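Local coordinates for protein ABC-type phosphate transport system, periplasmic component (Lactobacillus brevis, PDB 4ECF) that binds phosphate ion and probably serves as the solute-binding component of the PstSACB ABC importer for phosphate, at residues T41-G44 with L45-Q49; G63-K66 with G67-A70; I125-A128 with Q129-T133. All coordinates share one frame; numbering follows the deposited sequence.

Contact 1: residues T41-G44 with L45-Q49; sequences TGTG and LSQIQ. With PO4 (phosphate ion), chain B; EDO (1,2-ethanediol), chain E.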
ATOM      1  N   THR A  41      -1.304   7.212   4.286  1.00 16.45           N
ATOM      2  CA  THR A  41      -2.010   6.603   5.403  1.00 15.73           C
ATOM      3  C   THR A  41      -2.073   7.525   6.608  1.00 16.17           C
ATOM      4  O   THR A  41      -3.118   7.692   7.222  1.00 18.17           O
ATOM      5  CB  THR A  41      -1.377   5.248   5.780  1.00 16.13           C
ATOM      6  OG1 THR A  41      -1.738   4.300   4.761  1.00 16.95           O
ATOM      7  CG2 THR A  41      -1.869   4.762   7.143  1.00 16.63           C
ATOM      8  N   GLY A  42      -0.942   8.142   6.943  1.00 17.83           N
ATOM      9  CA  GLY A  42      -0.875   9.002   8.135  1.00 18.31           C
ATOM     10  C   GLY A  42      -1.828  10.181   8.118  1.00 17.70           C
ATOM     11  O   GLY A  42      -2.504  10.500   9.137  1.00 18.75           O
ATOM     12  N   THR A  43      -1.943  10.800   6.942  1.00 18.79           N
ATOM     13  CA  THR A  43      -2.893  11.874   6.704  1.00 19.62           C
ATOM     14  C   THR A  43      -4.347  11.335   6.753  1.00 19.17           C
ATOM     15  O   THR A  43      -5.234  11.964   7.343  1.00 19.33           O
ATOM     16  CB  THR A  43      -2.601  12.537   5.347  1.00 22.28           C
ATOM     17  OG1 THR A  43      -1.335  13.218   5.407  1.00 25.75           O
ATOM     18  CG2 THR A  43      -3.644  13.533   4.991  1.00 25.60           C
ATOM     19  N   GLY A  44      -4.594  10.165   6.182  1.00 17.08           N
ATOM     20  CA  GLY A  44      -5.893   9.552   6.250  1.00 17.12           C
ATOM     21  C   GLY A  44      -6.369   9.374   7.681  1.00 17.65           C
ATOM     22  O   GLY A  44      -7.478   9.757   8.029  1.00 18.26           O
ATOM     23  N   LEU A  45      -5.520   8.768   8.508  1.00 17.00           N
ATOM     24  CA  LEU A  45      -5.843   8.538   9.895  1.00 16.82           C
ATOM     25  C   LEU A  45      -5.988   9.837  10.682  1.00 16.66           C
ATOM     26  O   LEU A  45      -6.930  10.001  11.463  1.00 17.20           O
ATOM     27  CB  LEU A  45      -4.836   7.585  10.542  1.00 18.18           C
ATOM     28  CG  LEU A  45      -4.823   6.156   9.991  1.00 17.94           C
ATOM     29  CD1 LEU A  45      -3.654   5.381  10.571  1.00 20.50           C
ATOM     30  CD2 LEU A  45      -6.162   5.453  10.238  1.00 18.49           C
ATOM     31  N   SER A  46      -5.064  10.773  10.488  1.00 16.37           N
ATOM     32  CA  SER A  46      -5.184  12.047  11.201  1.00 18.31           C
ATOM     33  C   SER A  46      -6.444  12.826  10.823  1.00 17.13           C
ATOM     34  O   SER A  46      -7.116  13.399  11.708  1.00 18.47           O
ATOM     35  CB  SER A  46      -3.943  12.908  10.939  1.00 19.54           C
ATOM     36  OG  SER A  46      -2.800  12.295  11.523  1.00 21.26           O
ATOM     37  N   GLN A  47      -6.809  12.816   9.540  1.00 17.42           N
ATOM     38  CA  GLN A  47      -7.969  13.603   9.088  1.00 16.24           C
ATOM     39  C   GLN A  47      -9.292  12.959   9.531  1.00 16.35           C
ATOM     40  O   GLN A  47     -10.205  13.664   9.936  1.00 16.69           O
ATOM     41  CB  GLN A  47      -7.964  13.795   7.581  1.00 17.45           C
ATOM     42  CG  GLN A  47      -6.829  14.711   7.118  1.00 17.72           C
ATOM     43  CD  GLN A  47      -7.013  16.113   7.631  1.00 26.26           C
ATOM     44  OE1 GLN A  47      -7.933  16.802   7.207  1.00 31.83           O
ATOM     45  NE2 GLN A  47      -6.128  16.543   8.535  1.00 35.09           N
ATOM     46  N   ILE A  48      -9.348  11.639   9.530  1.00 15.54           N
ATOM     47  CA  ILE A  48     -10.579  10.995   9.987  1.00 15.84           C
ATOM     48  C   ILE A  48     -10.746  11.194  11.497  1.00 16.48           C
ATOM     49  O   ILE A  48     -11.868  11.468  11.982  1.00 17.79           O
ATOM     50  CB  ILE A  48     -10.724   9.532   9.505  1.00 15.42           C
ATOM     51  CG1 ILE A  48     -12.166   9.015   9.759  1.00 15.80           C
ATOM     52  CG2 ILE A  48      -9.742   8.591  10.188  1.00 15.67           C
ATOM     53  CD1 ILE A  48     -13.234   9.790   8.984  1.00 16.07           C
ATOM     54  N   GLN A  49      -9.656  11.090  12.258  1.00 15.71           N
ATOM     55  CA  GLN A  49      -9.726  11.379  13.707  1.00 18.56           C
ATOM     56  C   GLN A  49     -10.232  12.781  13.973  1.00 21.60           C
ATOM     57  O   GLN A  49     -11.003  13.004  14.912  1.00 21.02           O
ATOM     58  CB  GLN A  49      -8.401  11.143  14.406  1.00 21.73           C
ATOM     59  CG  GLN A  49      -8.251  11.784  15.763  1.00 24.93           C
ATOM     60  CD  GLN A  49      -7.101  11.176  16.526  1.00 25.57           C
ATOM     61  OE1 GLN A  49      -7.251  10.076  17.037  1.00 30.41           O
ATOM     62  NE2 GLN A  49      -5.947  11.859  16.581  1.00 29.24           N
TER
HETATM   63  P   PO4 B 300       0.619   5.023   1.561  1.00 16.89           P
HETATM   64  O1  PO4 B 300       2.036   4.475   1.449  1.00 18.46           O
HETATM   65  O2  PO4 B 300       0.175   5.236   2.962  1.00 15.66           O
HETATM   66  O3  PO4 B 300       0.417   6.253   0.720  1.00 16.14           O
HETATM   67  O4  PO4 B 300      -0.386   3.954   0.906  1.00 16.24           O
HETATM   68  C1  EDO E 303      -9.167  18.194   3.510  1.00 35.47           C
HETATM   69  O1  EDO E 303      -8.859  18.529   2.153  1.00 50.69           O
HETATM   70  C2  EDO E 303      -9.099  16.694   3.690  1.00 34.93           C
HETATM   71  O2  EDO E 303      -8.363  16.286   4.859  1.00 37.83           O
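Leu45 N donates to Thr41 O at 2.9 Å, the first of four i to i+4 backbone hydrogen bonds that carry the opening turns of helix 41-50. Ser46 N to Gly42 O, Gln47 N to Thr43 O and Ile48 N to Gly44 O follow in step. The Leu45 bond is nearly straight at the hydrogen (169°).

The helix begins at the phosphate site of this PBP-fold protein, and its N-terminal end meets the anion. Two polar contacts grip phosphate O2 from one residue. Thr41 N donates at 2.8 Å to phosphate O2. Thr41 OG1 donates to the same oxygen, also at 2.8 Å. With chi1 at -73° the hydroxyl stands beside the backbone N, and CG2 is left to face Leu45. Thr41 OG1 is also hydrogen-bonded to Asp59 N.

Side-chain packing runs along two faces. Thr41 and Leu45 lie side by side, pointing the same way, with Thr41 CG2 3.9 Å from Leu45 CD1. Thr43 and Gln47 repeat this pattern, and Thr43 CG2 comes to 4.0 Å from Gln47 CG. Gln47 CG also sits 3.2 Å from Thr43 O. If Gln47 were cut back to a methyl group, as in an alanine here, Thr43 CG2 is likely to lose this neighbour and a gap to open along that face.

Contact 2: residues G63-K66 with G67-A70; sequences GEQK and GINA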
ATOM      1  N   GLY A  63      -4.547   1.953  15.410  1.00 20.70           N
ATOM      2  CA  GLY A  63      -3.641   1.882  16.571  1.00 25.06           C
ATOM      3  C   GLY A  63      -2.143   1.803  16.308  1.00 25.69           C
ATOM      4  O   GLY A  63      -1.353   1.999  17.246  1.00 27.23           O
ATOM      5  N   GLU A  64      -1.745   1.519  15.065  1.00 25.27           N
ATOM      6  CA  GLU A  64      -0.335   1.501  14.643  1.00 24.73           C
ATOM      7  C   GLU A  64       0.320   2.880  14.551  1.00 28.56           C
ATOM      8  O   GLU A  64       1.534   2.970  14.492  1.00 29.83           O
ATOM      9  CB  GLU A  64      -0.185   0.755  13.306  1.00 25.68           C
ATOM     10  CG  GLU A  64      -0.620  -0.707  13.387  1.00 28.00           C
ATOM     11  CD  GLU A  64      -0.341  -1.456  12.108  1.00 27.44           C
ATOM     12  OE1 GLU A  64       0.843  -1.486  11.703  1.00 30.33           O
ATOM     13  OE2 GLU A  64      -1.292  -1.964  11.470  1.00 23.44           O
ATOM     14  N   GLN A  65      -0.495   3.941  14.504  1.00 26.05           N
ATOM     15  CA  GLN A  65       0.007   5.297  14.306  1.00 25.32           C
ATOM     16  C   GLN A  65      -0.054   6.051  15.627  1.00 26.10           C
ATOM     17  O   GLN A  65      -1.118   6.191  16.235  1.00 22.96           O
ATOM     18  CB  GLN A  65      -0.828   6.039  13.254  1.00 26.65           C
ATOM     19  CG  GLN A  65      -0.365   7.482  13.013  1.00 28.73           C
ATOM     20  CD  GLN A  65      -0.933   8.067  11.737  1.00 26.98           C
ATOM     21  OE1 GLN A  65      -0.960   7.379  10.701  1.00 25.18           O
ATOM     22  NE2 GLN A  65      -1.397   9.341  11.790  1.00 25.42           N
ATOM     23  N   LYS A  66       1.103   6.530  16.094  1.00 26.95           N
ATOM     24  CA  LYS A  66       1.151   7.275  17.358  1.00 35.44           C
ATOM     25  C   LYS A  66       0.228   8.489  17.307  1.00 29.77           C
ATOM     26  O   LYS A  66       0.219   9.224  16.317  1.00 33.43           O
ATOM     27  CB  LYS A  66       2.576   7.743  17.684  1.00 41.54           C
ATOM     28  CG  LYS A  66       3.600   6.623  17.835  1.00 50.74           C
ATOM     29  CD  LYS A  66       4.774   7.036  18.738  1.00 61.36           C
ATOM     30  CE  LYS A  66       6.137   6.691  18.142  1.00 64.22           C
ATOM     31  NZ  LYS A  66       6.206   5.330  17.541  1.00 64.49           N
ATOM     32  N   GLY A  67      -0.566   8.669  18.360  1.00 30.60           N
ATOM     33  CA  GLY A  67      -1.462   9.823  18.510  1.00 30.55           C
ATOM     34  C   GLY A  67      -2.863   9.656  17.947  1.00 31.99           C
ATOM     35  O   GLY A  67      -3.689  10.575  18.019  1.00 29.58           O
ATOM     36  N   ILE A  68      -3.135   8.493  17.359  1.00 27.95           N
ATOM     37  CA  ILE A  68      -4.481   8.179  16.865  1.00 24.82           C
ATOM     38  C   ILE A  68      -5.222   7.366  17.930  1.00 31.12           C
ATOM     39  O   ILE A  68      -4.708   6.326  18.390  1.00 33.86           O
ATOM     40  CB  ILE A  68      -4.431   7.379  15.520  1.00 23.05           C
ATOM     41  CG1 ILE A  68      -3.627   8.126  14.436  1.00 23.97           C
ATOM     42  CG2 ILE A  68      -5.840   6.969  15.058  1.00 24.18           C
ATOM     43  CD1 ILE A  68      -4.286   9.404  13.897  1.00 26.24           C
ATOM     44  N   ASN A  69      -6.396   7.839  18.337  1.00 29.61           N
ATOM     45  CA  ASN A  69      -7.283   7.082  19.229  0.70 29.14           C
ATOM     46  C   ASN A  69      -8.172   6.121  18.425  1.00 28.84           C
ATOM     47  O   ASN A  69      -9.228   6.493  17.900  1.00 27.93           O
ATOM     48  CB  ASN A  69      -8.113   8.038  20.094  0.70 32.95           C
ATOM     49  CG  ASN A  69      -8.979   7.319  21.119  0.70 35.95           C
ATOM     50  OD1 ASN A  69      -8.903   6.100  21.289  0.70 37.86           O
ATOM     51  ND2 ASN A  69      -9.824   8.083  21.806  0.70 39.53           N
ATOM     52  N   ALA A  70      -7.745   4.862  18.331  1.00 29.09           N
ATOM     53  CA  ALA A  70      -8.464   3.866  17.526  1.00 27.96           C
ATOM     54  C   ALA A  70      -9.910   3.628  17.995  1.00 32.27           C
ATOM     55  O   ALA A  70     -10.785   3.260  17.188  1.00 30.21           O
ATOM     56  CB  ALA A  70      -7.684   2.557  17.519  1.00 27.31           C
TER
HETATM   57  O   HOH W   1      -2.507   4.896  18.322  1.00 31.67           O
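Gln65 has its CG anti to the backbone N (chi1 179°) and then runs extended, which lays its chain against Ile68. Ile68 has CG1 beside its own backbone N (chi1 -56°), and this branch meets the glutamine. The two residues are the ends of a type II beta turn, Gln65 to Ile68, in the surface loop between strand 55-58 and strand 73-87.

The two chains run across each other at a slant. Ile68 CG1 lies 3.6 Å from Gln65 CG, so the touch is between aliphatic parts. Farther out, Ile68 CD1 packs 3.6 Å from Gln65 NE2. That amide nitrogen has its polar partner in helix 41-50, where it donates to Gly42 O. Leu45 is touched by both Gln65 and Ile68, so the pair packs on the flank of that helix.

The turn is closed by Ile68 N donating to Gln65 O. At 3.3 Å this bond is long, and the donor is tilted 32° from the carbonyl plane. Gly67 takes the third position of the turn with a positive phi. A side chain there would collide with Lys66 O, 2.6 Å from where its CB would stand. Gly67 O and Asn69 N both bond to the side-chain amide of Gln49, which ties the loop to the same helix.

The two arms of the loop also meet beyond the turn. Ala70 CB points toward Gly63 and lies 3.8 Å from Gly63 N. A water sits between the arms: it is hydrogen-bonded to Gln65 O at 2.8 Å and to Ile68 O at 2.6 Å.

Contact 3: residues I125-A128 with Q129-T133; sequences INRA and QGSGT. With PO4 (phosphate ion), chain B.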
ATOM      1  N   ILE A 125      15.364   5.429  -2.673  1.00 17.17           N
ATOM      2  CA  ILE A 125      14.217   6.332  -2.702  1.00 19.38           C
ATOM      3  C   ILE A 125      13.222   5.848  -1.651  1.00 18.50           C
ATOM      4  O   ILE A 125      12.817   4.695  -1.663  1.00 18.86           O
ATOM      5  CB  ILE A 125      13.564   6.357  -4.106  1.00 20.89           C
ATOM      6  CG1 ILE A 125      14.603   6.678  -5.194  1.00 23.69           C
ATOM      7  CG2 ILE A 125      12.389   7.331  -4.133  1.00 27.14           C
ATOM      8  CD1 ILE A 125      15.113   8.087  -5.175  1.00 27.27           C
ATOM      9  N   ASN A 126      12.856   6.717  -0.718  1.00 17.86           N
ATOM     10  CA  ASN A 126      11.932   6.341   0.350  1.00 19.65           C
ATOM     11  C   ASN A 126      10.649   7.133   0.243  1.00 19.41           C
ATOM     12  O   ASN A 126      10.590   8.193  -0.406  1.00 20.40           O
ATOM     13  CB  ASN A 126      12.567   6.608   1.728  1.00 20.08           C
ATOM     14  CG  ASN A 126      13.435   5.462   2.181  1.00 24.85           C
ATOM     15  OD1 ASN A 126      14.608   5.660   2.474  1.00 32.31           O
ATOM     16  ND2 ASN A 126      12.866   4.289   2.281  1.00 22.06           N
ATOM     17  N   ARG A 127       9.594   6.620   0.881  1.00 18.28           N
ATOM     18  CA  ARG A 127       8.474   7.459   1.170  1.00 19.29           C
ATOM     19  C   ARG A 127       8.708   8.169   2.491  1.00 20.32           C
ATOM     20  O   ARG A 127       9.534   7.743   3.319  1.00 23.38           O
ATOM     21  CB  ARG A 127       7.192   6.611   1.246  1.00 18.30           C
ATOM     22  CG  ARG A 127       6.776   5.977  -0.073  1.00 20.24           C
ATOM     23  CD  ARG A 127       6.053   6.937  -1.032  1.00 20.44           C
ATOM     24  NE  ARG A 127       4.961   7.585  -0.316  1.00 20.03           N
ATOM     25  CZ  ARG A 127       3.798   7.002  -0.067  1.00 18.42           C
ATOM     26  NH1 ARG A 127       3.550   5.781  -0.523  1.00 19.90           N
ATOM     27  NH2 ARG A 127       2.904   7.622   0.659  1.00 17.94           N
ATOM     28  N   ALA A 128       7.927   9.220   2.718  1.00 23.59           N
ATOM     29  CA  ALA A 128       7.928   9.921   3.988  1.00 27.22           C
ATOM     30  C   ALA A 128       7.314   9.112   5.116  1.00 25.07           C
ATOM     31  O   ALA A 128       6.450   8.256   4.905  1.00 25.51           O
ATOM     32  CB  ALA A 128       7.216  11.254   3.848  1.00 31.58           C
ATOM     33  N   GLN A 129       7.766   9.393   6.339  1.00 27.25           N
ATOM     34  CA  GLN A 129       7.205   8.823   7.553  1.00 28.74           C
ATOM     35  C   GLN A 129       5.702   9.079   7.586  1.00 27.60           C
ATOM     36  O   GLN A 129       5.248  10.159   7.203  1.00 30.01           O
ATOM     37  CB  GLN A 129       7.839   9.440   8.810  1.00 35.64           C
ATOM     38  CG  GLN A 129       9.242   8.950   9.089  1.00 44.42           C
ATOM     39  CD  GLN A 129       9.280   7.480   9.461  1.00 52.37           C
ATOM     40  OE1 GLN A 129       8.284   6.913   9.928  1.00 52.85           O
ATOM     41  NE2 GLN A 129      10.436   6.850   9.248  1.00 54.27           N
ATOM     42  N   GLY A 130       4.949   8.075   8.028  1.00 27.44           N
ATOM     43  CA  GLY A 130       3.483   8.110   7.946  1.00 27.21           C
ATOM     44  C   GLY A 130       2.909   7.302   6.800  1.00 26.03           C
ATOM     45  O   GLY A 130       1.725   6.945   6.829  1.00 25.36           O
ATOM     46  N   SER A 131       3.727   7.034   5.785  1.00 22.10           N
ATOM     47  CA  SER A 131       3.348   6.168   4.663  1.00 19.25           C
ATOM     48  C   SER A 131       3.100   4.758   5.177  1.00 17.53           C
ATOM     49  O   SER A 131       3.930   4.186   5.901  1.00 17.55           O
ATOM     50  CB  SER A 131       4.468   6.081   3.638  1.00 20.89           C
ATOM     51  OG  SER A 131       4.269   4.999   2.742  1.00 17.53           O
ATOM     52  N   GLY A 132       1.951   4.184   4.807  1.00 17.63           N
ATOM     53  CA  GLY A 132       1.639   2.852   5.235  1.00 17.00           C
ATOM     54  C   GLY A 132       2.429   1.818   4.459  1.00 18.53           C
ATOM     55  O   GLY A 132       2.787   0.741   4.996  1.00 18.43           O
ATOM     56  N   THR A 133       2.772   2.176   3.226  1.00 16.90           N
ATOM     57  CA  THR A 133       3.678   1.333   2.391  1.00 15.28           C
ATOM     58  C   THR A 133       5.039   1.220   3.082  1.00 16.36           C
ATOM     59  O   THR A 133       5.595   0.105   3.223  1.00 16.73           O
ATOM     60  CB  THR A 133       3.843   1.898   0.987  1.00 16.08           C
ATOM     61  OG1 THR A 133       2.541   2.080   0.376  1.00 16.70           O
ATOM     62  CG2 THR A 133       4.616   0.865   0.151  1.00 15.43           C
TER
HETATM   63  P   PO4 B 300       0.619   5.023   1.561  1.00 16.89           P
HETATM   64  O1  PO4 B 300       2.036   4.475   1.449  1.00 18.46           O
HETATM   65  O2  PO4 B 300       0.175   5.236   2.962  1.00 15.66           O
HETATM   66  O3  PO4 B 300       0.417   6.253   0.720  1.00 16.14           O
HETATM   67  O4  PO4 B 300      -0.386   3.954   0.906  1.00 16.24           O
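Arg127 and Ser131 touch beside the phosphate ion, and both bond to it. Arg127 NH2 donates to phosphate O3 at 2.8 Å, a fairly straight bond (164°), with O3 in the plane at the edge of the guanidinium. Arg127 NH1 reaches phosphate O1 by a weak bond. The arginine chain bends at chi2 and chi3, which folds its end back over Ser131.

Hydroxyls supply the next set of bonds. Ser131 OG donates to phosphate O1 at 2.6 Å. Thr133 OG1 donates to that oxygen too, at 2.7 Å. Ser131 OG also lies over one face of the guanidinium, 3.3 Å above its plane and offset toward the rim. This is packing; the two groups share the anion rather than a bond. The serine OG stands anti to the backbone N (chi1 165°), which puts it both against that face and on phosphate O1.

Backbone amides complete the grip. Gly132 N donates to phosphate O2 at 2.8 Å, and Thr133 N donates to O1 at 3.0 Å. Both belong to the first turn of helix 132-140. The unit is strand-turn-helix, the first half of a beta-alpha-beta crossover from strand 123-127 through this helix to strand 151-153. The helix start would probably favour the anion's negative charge. Ser131 is the N-cap, and its OG also accepts from Arg134 N. Thr12 and Ala13 bond the same phosphate from the other lobe.

The link between strand and helix is a type II beta turn from Ala128 to Ser131. Ser131 N donates to Ala128 O at 3.1 Å. Gly130 holds the third position with phi at 101°, where a CB would press on the preceding carbonyl oxygen.

Following the chain from the N terminus, the three contacts come in series; none nests in or crosses another. Contact 1 closes no loop but forms the start of helix 41-50, just after strand 32-39. Contact 2 closes a tight turn in the loop between strands 55-58 and 73-87. The Gln49 side chain of contact 1 probably hydrogen-bonds to Gly67 and Asn69, joining helix 41-50 to this loop. Contact 3 comes later and closes the turn from strand 123-127 into helix 132-140. It meets contact 1 at Thr41, which packs on Gly130 and Gly132, and both bind the same phosphate. Contacts 2 and 3 do not touch; their nearest atoms are about 5 Å apart.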